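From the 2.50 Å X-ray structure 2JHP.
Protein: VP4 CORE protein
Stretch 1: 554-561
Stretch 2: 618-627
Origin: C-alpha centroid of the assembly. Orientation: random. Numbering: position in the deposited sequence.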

# COMPACT_ATOMS: atom_id res chain seq x y z
N HIS A 554 -22.57 -8.53 26.13
CA HIS A 554 -21.88 -8.68 24.86
C HIS A 554 -21.30 -7.35 24.39
O HIS A 554 -20.18 -7.32 23.90
N LEU A 555 -22.06 -6.27 24.53
CA LEU A 555 -21.61 -4.95 24.07
C LEU A 555 -20.56 -4.35 25.00
O LEU A 555 -19.58 -3.75 24.55
N TYR A 556 -20.80 -4.51 26.31
CA TYR A 556 -19.94 -3.96 27.34
C TYR A 556 -18.57 -4.63 27.27
O TYR A 556 -17.54 -3.96 27.39
N VAL A 557 -18.56 -5.94 27.06
CA VAL A 557 -17.31 -6.68 26.98
C VAL A 557 -16.53 -6.33 25.71
O VAL A 557 -15.35 -6.02 25.79
N THR A 558 -17.21 -6.34 24.56
CA THR A 558 -16.58 -6.02 23.27
C THR A 558 -15.87 -4.68 23.32
O THR A 558 -14.70 -4.59 22.93
N LEU A 559 -16.55 -3.65 23.83
CA LEU A 559 -15.95 -2.33 24.01
C LEU A 559 -14.82 -2.27 25.06
O LEU A 559 -13.70 -1.80 24.78
N MET A 560 -15.13 -2.77 26.25
CA MET A 560 -14.24 -2.64 27.40
C MET A 560 -12.99 -3.49 27.24
O MET A 560 -11.96 -3.17 27.81
N SER A 561 -13.07 -4.56 26.45
CA SER A 561 -11.92 -5.44 26.24
C SER A 561 -10.79 -4.80 25.44
O SER A 561 -9.62 -5.13 25.64
N ALA A 618 -25.53 -0.85 28.71
CA ALA A 618 -24.15 -1.20 28.42
C ALA A 618 -23.31 0.07 28.23
O ALA A 618 -22.25 0.21 28.85
N LEU A 619 -23.81 0.98 27.39
CA LEU A 619 -23.10 2.22 27.06
C LEU A 619 -22.87 3.09 28.29
O LEU A 619 -21.79 3.66 28.47
N ARG A 620 -23.90 3.20 29.14
CA ARG A 620 -23.81 3.96 30.39
C ARG A 620 -22.75 3.37 31.30
O ARG A 620 -21.95 4.10 31.88
N GLU A 621 -22.75 2.04 31.41
CA GLU A 621 -21.79 1.33 32.23
C GLU A 621 -20.39 1.53 31.69
O GLU A 621 -19.43 1.60 32.46
N TYR A 622 -20.28 1.64 30.37
CA TYR A 622 -18.99 1.83 29.72
C TYR A 622 -18.39 3.22 29.99
O TYR A 622 -17.23 3.32 30.40
N LYS A 623 -19.18 4.27 29.75
CA LYS A 623 -18.73 5.64 29.96
C LYS A 623 -18.54 5.95 31.44
O LYS A 623 -17.71 6.80 31.80
N ARG A 624 -19.30 5.27 32.29
CA ARG A 624 -19.19 5.42 33.74
C ARG A 624 -17.87 4.83 34.23
O ARG A 624 -17.34 5.24 35.26
N LYS A 625 -17.33 3.87 33.47
CA LYS A 625 -16.03 3.30 33.78
C LYS A 625 -14.88 4.12 33.20
O LYS A 625 -13.74 3.98 33.64
N MET A 626 -15.19 4.96 32.21
CA MET A 626 -14.20 5.89 31.62
C MET A 626 -14.80 7.13 30.94
O MET A 626 -15.30 7.07 29.81
N GLY A 627 -14.75 8.25 31.66
CA GLY A 627 -15.04 9.57 31.10
C GLY A 627 -13.72 10.25 30.80
O GLY A 627 -12.66 9.73 31.17

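The two stretches pack as neighbouring helices running in broadly the same direction, with an angle of 30° between them and a closest axial approach of 8.9 Å. The contact is made mainly by side chains, mostly through apolar atoms. No hydrogen bond crosses it.

The backbones come nearest at Tyr-556 and Ala-618, where the CA atoms are 5.1 Å apart. The small Ala-618 side chain points toward the first helix. Ala-618 CB lies 4.3 Å from Tyr-556 CB and 3.9 Å from Leu-555 CD2.

Tyr-556 is the knob of the contact. Its CA-to-CB bond points sideways, but chi1 is t (170°) and chi2 is 91°, and the end of the ring comes nearer to the second helix. The side chain sits among Ala-618, Glu-621, Tyr-622 and Lys-625. Ala-618 O and Tyr-622 N lie at the ring edge, and these two atoms are already paired in a helical hydrogen bond of 2.9 Å. Tyr-556 CE1 is 3.7 Å from Glu-621 CG. Further out, Tyr-556 OH is 3.3 Å from Lys-625 CD; this is a contact with the aliphatic part of the lysine. Glu-621 OE2 and Lys-625 NZ find their hydrogen bonds elsewhere in the structure.

Leu-555 points toward the second helix with chi1 t and chi2 p. This places Leu-555 CD2 3.6 Å from Leu-619 CD2. Leu-619 starts away from the contact, yet its end comes nearer. Its chi1 of -95° lies between wells. Leu-619 CD1 is 4.1 Å from Leu-559 CD1.

Leu-559 also points toward the partner, with chi1 m and chi2 t. Leu-559 CB is 3.6 Å from Tyr-622 CE1, and its CD1 lies over one face of that ring. Tyr-622 leaves its helix sideways. With chi1 t (178°) and chi2 84°, its ring reaches in beside Leu-559 and Met-560. Its OH is hydrogen-bonded elsewhere in the structure.

Met-560 adopts t, p, p. The two p turns fold the chain so that Met-560 CE comes within 3.4 Å of Tyr-622 CD1 and 3.7 Å of Lys-625 CB. Its sulfur makes an oblique sulfur-aromatic contact with the Tyr-622 ring. Met-560 SD is also 3.7 Å from Met-626 CE. Met-626, past the helix, points toward the first stretch with chi1 p, chi2 t and chi3 p.

His-554, Val-557 and Ser-561 point away. Thr-558 takes chi1 p, which brings Thr-558 OG1 back to the preceding turn of its own helix, 2.7 Å from Leu-555 O and 2.9 Å from His-554 O.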

# COMPACT_ATOMS: atom_id res chain seq x y z
CB HIS A 554 -22.87 -9.21 23.83
CG HIS A 554 -22.24 -9.60 22.53
ND1 HIS A 554 -21.66 -8.68 21.68
CD2 HIS A 554 -22.12 -10.81 21.94
CE1 HIS A 554 -21.19 -9.32 20.62
NE2 HIS A 554 -21.45 -10.60 20.75
CB LEU A 555 -22.80 -3.99 23.92
CG LEU A 555 -22.50 -2.66 23.21
CD1 LEU A 555 -22.16 -2.85 21.73
CD2 LEU A 555 -23.68 -1.72 23.34
CB TYR A 556 -20.59 -4.13 28.71
CG TYR A 556 -19.66 -3.81 29.87
CD1 TYR A 556 -19.59 -2.52 30.41
CD2 TYR A 556 -18.83 -4.80 30.41
CE1 TYR A 556 -18.73 -2.23 31.47
CE2 TYR A 556 -17.97 -4.52 31.45
CZ TYR A 556 -17.91 -3.25 31.98
OH TYR A 556 -17.05 -3.00 33.03
CB VAL A 557 -17.51 -8.21 27.17
CG1 VAL A 557 -16.26 -8.97 26.77
CG2 VAL A 557 -17.86 -8.52 28.63
CB THR A 558 -17.58 -6.02 22.08
OG1 THR A 558 -18.77 -5.31 22.45
CG2 THR A 558 -17.97 -7.44 21.68
CB LEU A 559 -17.03 -1.31 24.37
CG LEU A 559 -17.90 -0.78 23.24
CD1 LEU A 559 -19.03 0.05 23.83
CD2 LEU A 559 -17.07 0.03 22.26
CB MET A 560 -15.01 -3.01 28.67
CG MET A 560 -14.38 -2.54 29.97
SD MET A 560 -14.47 -0.77 30.23
CE MET A 560 -16.21 -0.54 30.50
CB SER A 561 -12.35 -6.74 25.56
OG SER A 561 -12.81 -6.50 24.25
CB ALA A 618 -24.05 -2.11 27.20
CB LEU A 619 -23.84 3.02 25.97
CG LEU A 619 -23.51 2.94 24.46
CD1 LEU A 619 -22.01 2.84 24.17
CD2 LEU A 619 -24.27 1.82 23.76
CB ARG A 620 -25.15 3.98 31.11
CG ARG A 620 -26.12 5.02 30.62
CD ARG A 620 -27.22 5.23 31.65
NE ARG A 620 -28.44 5.73 31.03
CZ ARG A 620 -29.56 6.02 31.69
NH1 ARG A 620 -29.63 5.87 33.01
NH2 ARG A 620 -30.62 6.46 31.02
CB GLU A 621 -22.12 -0.17 32.29
CG GLU A 621 -21.54 -0.88 33.51
CD GLU A 621 -21.97 -0.23 34.82
OE1 GLU A 621 -23.17 -0.30 35.17
OE2 GLU A 621 -21.09 0.37 35.49
CB TYR A 622 -19.09 1.55 28.22
CG TYR A 622 -17.78 1.77 27.50
CD1 TYR A 622 -16.80 0.77 27.47
CD2 TYR A 622 -17.51 2.98 26.87
CE1 TYR A 622 -15.59 0.97 26.81
CE2 TYR A 622 -16.31 3.19 26.22
CZ TYR A 622 -15.35 2.18 26.19
OH TYR A 622 -14.16 2.40 25.54
CB LYS A 623 -19.67 6.67 29.31
CG LYS A 623 -20.89 7.08 30.13
CD LYS A 623 -21.40 8.45 29.68
CE LYS A 623 -22.61 8.89 30.48
NZ LYS A 623 -23.10 10.20 29.99
CB ARG A 624 -20.38 4.75 34.45
CG ARG A 624 -20.98 5.58 35.59
CD ARG A 624 -20.64 5.03 36.97
NE ARG A 624 -19.20 4.94 37.22
CZ ARG A 624 -18.65 4.89 38.43
NH1 ARG A 624 -19.40 4.93 39.53
NH2 ARG A 624 -17.33 4.81 38.55
CB LYS A 625 -15.94 1.85 33.31
CG LYS A 625 -16.25 0.84 34.40
CD LYS A 625 -15.41 -0.41 34.22
CE LYS A 625 -15.35 -1.23 35.49
NZ LYS A 625 -14.48 -0.61 36.53
CB MET A 626 -13.23 5.15 30.68
CG MET A 626 -13.86 4.08 29.81
SD MET A 626 -12.60 2.99 29.13
CE MET A 626 -12.10 2.04 30.57